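Side-chain contacts in MetRS related protein (Pyrococcus horikoshii, PDB 2CWP), which probably binds tRNA through an OB-type domain related to the tRNA-binding region of methionyl-tRNA synthetases: residues 35-40 and 66-71; 89-92 and 96-99. All coordinates share one frame; numbering follows the deposited sequence.

Contact 1: 35-40 and 66-71; sequences IKLIVD and FIFVVN
F68 reaches from strand 65-69 across the interior of the domain to V39 and L37, and this single ring carries the whole contact. The backbones stand well apart, the CA atoms of V39 and F68 being 9.2 Å from each other, and no hydrogen bond joins the two segments. The first interaction is a CH-pi contact. CG1 of V39 sits over one face of the ring, 4.0 Å from the centroid of F68 and 26° off its normal. It is displaced toward the rim, with CE1 of F68 at 3.7 Å from CG1 of V39. With that methyl anti to the backbone N (chi1 -173°), CG2 is left to meet the far end of the ring, 3.7 Å from CZ of F68. Both methyls lie on one side of the ring plane, CG2 displaced beyond the rim by CZ and CE2. The second interaction is an apolar contact of a leucine methyl with the ring edge: CD1 of L37 lies in the ring plane, 4.0 Å from CE2 of F68. Face and edge are therefore both engaged, which probably restricts how far the ring can turn. F41 adds an edge-to-face ring contact to F68, and I48 and L86 pack against it too, while L37 also rests on V22 and A25. Such inward-pointing apolar side chains, meeting across a curled antiparallel sheet, form the buried core of an OB-fold barrel.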
ATOM      1  N   ILE A  35      -7.074  -6.490  -4.626  1.00 30.74           N
ATOM      2  CA  ILE A  35      -6.029  -7.427  -4.232  1.00 24.64           C
ATOM      3  C   ILE A  35      -5.793  -7.283  -2.729  1.00 28.87           C
ATOM      4  O   ILE A  35      -5.641  -6.165  -2.211  1.00 23.87           O
ATOM      5  CB  ILE A  35      -4.684  -7.153  -4.949  1.00 26.78           C
ATOM      6  CG1 ILE A  35      -4.849  -7.279  -6.460  1.00 26.63           C
ATOM      7  CG2 ILE A  35      -3.629  -8.125  -4.451  1.00 25.56           C
ATOM      8  CD1 ILE A  35      -3.577  -7.082  -7.218  1.00 25.59           C
ATOM      9  N   LYS A  36      -5.775  -8.412  -2.031  1.00 30.51           N
ATOM     10  CA  LYS A  36      -5.528  -8.408  -0.595  1.00 33.19           C
ATOM     11  C   LYS A  36      -4.048  -8.661  -0.383  1.00 34.57           C
ATOM     12  O   LYS A  36      -3.479  -9.579  -0.977  1.00 31.18           O
ATOM     13  CB  LYS A  36      -6.327  -9.505   0.109  1.00 37.59           C
ATOM     14  CG  LYS A  36      -6.270  -9.415   1.634  1.00 39.67           C
ATOM     15  CD  LYS A  36      -7.207 -10.426   2.291  1.00 46.54           C
ATOM     16  CE  LYS A  36      -6.492 -11.719   2.648  1.00 49.09           C
ATOM     17  NZ  LYS A  36      -5.552 -11.524   3.784  1.00 51.40           N
ATOM     18  N   LEU A  37      -3.423  -7.834   0.447  1.00 30.51           N
ATOM     19  CA  LEU A  37      -2.006  -7.982   0.727  1.00 33.18           C
ATOM     20  C   LEU A  37      -1.778  -8.245   2.205  1.00 31.17           C
ATOM     21  O   LEU A  37      -2.484  -7.710   3.057  1.00 37.74           O
ATOM     22  CB  LEU A  37      -1.252  -6.702   0.360  1.00 34.97           C
ATOM     23  CG  LEU A  37      -1.423  -6.089  -1.031  1.00 40.31           C
ATOM     24  CD1 LEU A  37      -0.942  -4.628  -1.010  1.00 26.85           C
ATOM     25  CD2 LEU A  37      -0.661  -6.921  -2.046  1.00 32.00           C
ATOM     26  N   ILE A  38      -0.790  -9.076   2.505  1.00 30.55           N
ATOM     27  CA  ILE A  38      -0.428  -9.339   3.888  1.00 30.41           C
ATOM     28  C   ILE A  38       0.958  -8.715   3.906  1.00 28.82           C
ATOM     29  O   ILE A  38       1.898  -9.221   3.272  1.00 29.07           O
ATOM     30  CB  ILE A  38      -0.343 -10.837   4.194  1.00 35.43           C
ATOM     31  CG1 ILE A  38      -1.720 -11.474   3.999  1.00 38.16           C
ATOM     32  CG2 ILE A  38       0.168 -11.042   5.622  1.00 31.78           C
ATOM     33  CD1 ILE A  38      -1.730 -12.982   4.159  1.00 47.56           C
ATOM     34  N   VAL A  39       1.076  -7.607   4.624  1.00 25.73           N
ATOM     35  CA  VAL A  39       2.323  -6.854   4.663  1.00 21.35           C
ATOM     36  C   VAL A  39       3.034  -6.878   5.999  1.00 21.49           C
ATOM     37  O   VAL A  39       2.431  -6.620   7.045  1.00 25.96           O
ATOM     38  CB  VAL A  39       2.027  -5.406   4.259  1.00 23.37           C
ATOM     39  CG1 VAL A  39       3.310  -4.608   4.103  1.00 22.39           C
ATOM     40  CG2 VAL A  39       1.201  -5.422   2.980  1.00 22.58           C
ATOM     41  N   ASP A  40       4.325  -7.183   5.943  1.00 20.84           N
ATOM     42  CA  ASP A  40       5.183  -7.252   7.117  1.00 25.09           C
ATOM     43  C   ASP A  40       5.916  -5.922   7.296  1.00 25.08           C
ATOM     44  O   ASP A  40       6.733  -5.564   6.453  1.00 27.17           O
ATOM     45  CB  ASP A  40       6.208  -8.380   6.919  1.00 36.70           C
ATOM     46  CG  ASP A  40       7.168  -8.531   8.098  1.00 37.83           C
ATOM     47  OD1 ASP A  40       7.876  -7.568   8.450  1.00 47.50           O
ATOM     48  OD2 ASP A  40       7.220  -9.629   8.676  1.00 53.78           O
ATOM     49  N   PHE A  66       7.238  -1.827  -0.471  1.00 17.79           N
ATOM     50  CA  PHE A  66       6.574  -0.630  -0.980  1.00 19.65           C
ATOM     51  C   PHE A  66       6.259   0.325   0.170  1.00 24.87           C
ATOM     52  O   PHE A  66       6.407  -0.024   1.347  1.00 16.32           O
ATOM     53  CB  PHE A  66       5.246  -0.968  -1.666  1.00 18.28           C
ATOM     54  CG  PHE A  66       5.380  -1.903  -2.818  1.00 22.79           C
ATOM     55  CD1 PHE A  66       5.188  -3.271  -2.643  1.00 24.15           C
ATOM     56  CD2 PHE A  66       5.723  -1.425  -4.076  1.00 19.22           C
ATOM     57  CE1 PHE A  66       5.338  -4.159  -3.718  1.00 31.53           C
ATOM     58  CE2 PHE A  66       5.877  -2.303  -5.156  1.00 25.49           C
ATOM     59  CZ  PHE A  66       5.684  -3.671  -4.974  1.00 25.04           C
ATOM     60  N   ILE A  67       5.808   1.521  -0.196  1.00 17.20           N
ATOM     61  CA  ILE A  67       5.428   2.531   0.769  1.00 18.15           C
ATOM     62  C   ILE A  67       3.955   2.321   1.086  1.00 16.98           C
ATOM     63  O   ILE A  67       3.149   2.118   0.182  1.00 21.92           O
ATOM     64  CB  ILE A  67       5.562   3.915   0.185  1.00 15.86           C
ATOM     65  CG1 ILE A  67       6.984   4.116  -0.338  1.00 15.26           C
ATOM     66  CG2 ILE A  67       5.151   4.940   1.229  1.00 14.97           C
ATOM     67  CD1 ILE A  67       7.116   5.343  -1.249  1.00 14.81           C
ATOM     68  N   PHE A  68       3.603   2.375   2.359  1.00 19.61           N
ATOM     69  CA  PHE A  68       2.213   2.197   2.777  1.00 18.90           C
ATOM     70  C   PHE A  68       1.860   3.245   3.832  1.00 22.91           C
ATOM     71  O   PHE A  68       2.678   3.526   4.719  1.00 24.63           O
ATOM     72  CB  PHE A  68       1.995   0.816   3.431  1.00 21.62           C
ATOM     73  CG  PHE A  68       2.206  -0.363   2.514  1.00 21.70           C
ATOM     74  CD1 PHE A  68       3.478  -0.891   2.315  1.00 19.06           C
ATOM     75  CD2 PHE A  68       1.114  -0.983   1.901  1.00 18.14           C
ATOM     76  CE1 PHE A  68       3.672  -2.038   1.518  1.00 14.15           C
ATOM     77  CE2 PHE A  68       1.287  -2.120   1.107  1.00 22.13           C
ATOM     78  CZ  PHE A  68       2.571  -2.652   0.916  1.00 21.49           C
ATOM     79  N   VAL A  69       0.664   3.830   3.732  1.00 22.76           N
ATOM     80  CA  VAL A  69       0.191   4.778   4.746  1.00 23.97           C
ATOM     81  C   VAL A  69      -0.448   3.834   5.770  1.00 25.49           C
ATOM     82  O   VAL A  69      -1.383   3.115   5.416  1.00 24.04           O
ATOM     83  CB  VAL A  69      -0.930   5.691   4.233  1.00 25.40           C
ATOM     84  CG1 VAL A  69      -1.217   6.748   5.273  1.00 22.57           C
ATOM     85  CG2 VAL A  69      -0.558   6.323   2.933  1.00 30.87           C
ATOM     86  N   VAL A  70       0.025   3.851   7.018  1.00 27.17           N
ATOM     87  CA  VAL A  70      -0.468   2.934   8.048  1.00 29.54           C
ATOM     88  C   VAL A  70      -1.287   3.463   9.241  1.00 36.81           C
ATOM     89  O   VAL A  70      -1.701   2.671  10.101  1.00 33.17           O
ATOM     90  CB  VAL A  70       0.701   2.115   8.645  1.00 27.05           C
ATOM     91  CG1 VAL A  70       1.430   1.360   7.535  1.00 31.94           C
ATOM     92  CG2 VAL A  70       1.664   3.039   9.392  1.00 24.85           C
ATOM     93  N   ASN A  71      -1.520   4.770   9.319  1.00 34.32           N
ATOM     94  CA  ASN A  71      -2.300   5.298  10.437  1.00 35.93           C
ATOM     95  C   ASN A  71      -3.614   5.897   9.965  1.00 35.32           C
ATOM     96  O   ASN A  71      -4.044   6.934  10.462  1.00 38.30           O
ATOM     97  CB  ASN A  71      -1.486   6.333  11.249  1.00 37.77           C
ATOM     98  CG  ASN A  71      -1.255   7.647  10.501  1.00 38.50           C
ATOM     99  OD1 ASN A  71      -1.161   7.681   9.272  1.00 38.27           O
ATOM    100  ND2 ASN A  71      -1.137   8.735  11.255  1.00 39.29           N
TER

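Contact 2: 89-92 and 96-99; sequences AETE and VYLI
Chi1 of -63° places CG1 of I99 beside its own backbone N, and chi2 of 174° then extends the chain so that CD1 ends over A89. This methyl lies 3.6 Å from N of A89 and 3.9 Å from CB of A89. In E90 an extended chain, begun by CG anti to the backbone N, runs obliquely past V96, whose CG2 is 4.0 Å from CG of E90. The Y97 ring, on the other face of the ribbon, has CE1 at 4.1 Å from CG2 of T91. The backbone supplies the polar part of this surface beta hairpin: A89 and Y97 are a hydrogen-bonded antiparallel pair, N of A89 giving to O of Y97 at 3.1 Å and N of Y97 to O of A89 at 2.9 Å. O of A89 also receives a CA-H...O contact from V96. Near the turn, OG1 of T91 is hydrogen-bonded to D93, and N of V96 to the side chain of Q55. With an alanine in place of I99 the CG1-CD1 branch beside A89 is gone, which would probably open a gap against CB and N of A89. The chemistry implies that two backbone bonds join the strands, with apolar and aromatic carbons packed along them.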
ATOM      1  N   ALA A  89       2.234   5.504  -8.079  1.00 14.97           N
ATOM      2  CA  ALA A  89       2.183   6.649  -8.985  1.00 17.91           C
ATOM      3  C   ALA A  89       1.026   6.413  -9.941  1.00 22.15           C
ATOM      4  O   ALA A  89       0.710   5.272 -10.263  1.00 20.89           O
ATOM      5  CB  ALA A  89       3.485   6.776  -9.775  1.00 15.22           C
ATOM      6  N   GLU A  90       0.390   7.489 -10.389  1.00 23.83           N
ATOM      7  CA  GLU A  90      -0.722   7.370 -11.317  1.00 25.61           C
ATOM      8  C   GLU A  90      -0.802   8.607 -12.184  1.00 26.34           C
ATOM      9  O   GLU A  90      -0.886   9.714 -11.666  1.00 27.13           O
ATOM     10  CB  GLU A  90      -2.046   7.198 -10.564  1.00 25.37           C
ATOM     11  CG  GLU A  90      -3.243   7.058 -11.495  1.00 34.83           C
ATOM     12  CD  GLU A  90      -4.580   6.935 -10.759  1.00 36.90           C
ATOM     13  OE1 GLU A  90      -5.627   6.930 -11.440  1.00 42.00           O
ATOM     14  OE2 GLU A  90      -4.586   6.841  -9.517  1.00 36.84           O
ATOM     15  N   THR A  91      -0.749   8.424 -13.499  1.00 26.79           N
ATOM     16  CA  THR A  91      -0.844   9.557 -14.406  1.00 27.41           C
ATOM     17  C   THR A  91      -2.308   9.913 -14.638  1.00 29.70           C
ATOM     18  O   THR A  91      -3.216   9.119 -14.386  1.00 28.85           O
ATOM     19  CB  THR A  91      -0.170   9.272 -15.769  1.00 31.40           C
ATOM     20  OG1 THR A  91      -0.571   7.982 -16.246  1.00 34.87           O
ATOM     21  CG2 THR A  91       1.338   9.329 -15.636  1.00 28.42           C
ATOM     22  N   GLU A  92      -2.512  11.132 -15.113  1.00 36.49           N
ATOM     23  CA  GLU A  92      -3.827  11.692 -15.380  1.00 42.12           C
ATOM     24  C   GLU A  92      -4.700  10.800 -16.251  1.00 38.48           C
ATOM     25  O   GLU A  92      -5.920  10.850 -16.150  1.00 41.89           O
ATOM     26  CB  GLU A  92      -3.660  13.070 -16.030  1.00 50.64           C
ATOM     27  CG  GLU A  92      -2.448  13.859 -15.500  1.00 55.30           C
ATOM     28  CD  GLU A  92      -1.108  13.157 -15.786  1.00 58.62           C
ATOM     29  OE1 GLU A  92      -0.882  12.765 -16.956  1.00 64.69           O
ATOM     30  OE2 GLU A  92      -0.286  12.995 -14.852  1.00 48.64           O
ATOM     31  N   VAL A  96      -1.617   3.294 -13.720  1.00 24.98           N
ATOM     32  CA  VAL A  96      -0.967   3.124 -12.421  1.00 26.65           C
ATOM     33  C   VAL A  96       0.413   2.472 -12.554  1.00 28.39           C
ATOM     34  O   VAL A  96       0.611   1.609 -13.401  1.00 30.38           O
ATOM     35  CB  VAL A  96      -1.863   2.256 -11.493  1.00 27.33           C
ATOM     36  CG1 VAL A  96      -1.029   1.533 -10.475  1.00 36.21           C
ATOM     37  CG2 VAL A  96      -2.870   3.138 -10.782  1.00 25.83           C
ATOM     38  N   TYR A  97       1.359   2.887 -11.711  1.00 30.99           N
ATOM     39  CA  TYR A  97       2.721   2.334 -11.717  1.00 26.78           C
ATOM     40  C   TYR A  97       3.192   2.022 -10.289  1.00 28.06           C
ATOM     41  O   TYR A  97       3.034   2.842  -9.380  1.00 25.30           O
ATOM     42  CB  TYR A  97       3.738   3.321 -12.291  1.00 26.20           C
ATOM     43  CG  TYR A  97       3.495   3.826 -13.689  1.00 29.64           C
ATOM     44  CD1 TYR A  97       2.649   4.909 -13.927  1.00 24.51           C
ATOM     45  CD2 TYR A  97       4.165   3.263 -14.773  1.00 26.40           C
ATOM     46  CE1 TYR A  97       2.485   5.430 -15.209  1.00 27.56           C
ATOM     47  CE2 TYR A  97       4.002   3.777 -16.071  1.00 29.57           C
ATOM     48  CZ  TYR A  97       3.163   4.858 -16.272  1.00 24.43           C
ATOM     49  OH  TYR A  97       3.000   5.357 -17.538  1.00 36.98           O
ATOM     50  N   LEU A  98       3.791   0.859 -10.083  1.00 19.16           N
ATOM     51  CA  LEU A  98       4.286   0.551  -8.748  1.00 23.63           C
ATOM     52  C   LEU A  98       5.521   1.397  -8.472  1.00 20.89           C
ATOM     53  O   LEU A  98       6.234   1.800  -9.393  1.00 18.29           O
ATOM     54  CB  LEU A  98       4.680  -0.926  -8.622  1.00 21.92           C
ATOM     55  CG  LEU A  98       3.544  -1.945  -8.662  1.00 27.20           C
ATOM     56  CD1 LEU A  98       4.120  -3.336  -8.455  1.00 19.83           C
ATOM     57  CD2 LEU A  98       2.513  -1.610  -7.584  1.00 19.94           C
ATOM     58  N   ILE A  99       5.748   1.679  -7.195  1.00 19.50           N
ATOM     59  CA  ILE A  99       6.925   2.417  -6.760  1.00 16.19           C
ATOM     60  C   ILE A  99       7.565   1.508  -5.715  1.00 21.25           C
ATOM     61  O   ILE A  99       7.274   1.605  -4.511  1.00 15.72           O
ATOM     62  CB  ILE A  99       6.579   3.779  -6.082  1.00 18.97           C
ATOM     63  CG1 ILE A  99       5.874   4.710  -7.077  1.00 17.76           C
ATOM     64  CG2 ILE A  99       7.869   4.446  -5.563  1.00 18.62           C
ATOM     65  CD1 ILE A  99       5.379   6.015  -6.437  1.00 18.10           C
TER

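How the contacts relate
Read from the N terminus, the chain shows how local and distant closures can be combined. After helix 9-13 and strand 17-27 comes strand 35-40, and contact 1 closes a loop of 25 residues, including strand 45-50, when strand 65-69 returns. The chain then passes through strands 75-77, 80-82 and 85-86 before contact 2 closes the short connection, residues 91-95, between strands 89-90 and 96-97. The two loops lie in series, neither nested nor crossed, with centres about 16 Å apart. One lies in the core enclosed by the main sheet, the other is a surface hairpin. They meet where F66 packs on L98 and I99, as the chain leaves the hairpin, CD2 of F66 lying 3.4 Å from O of I99.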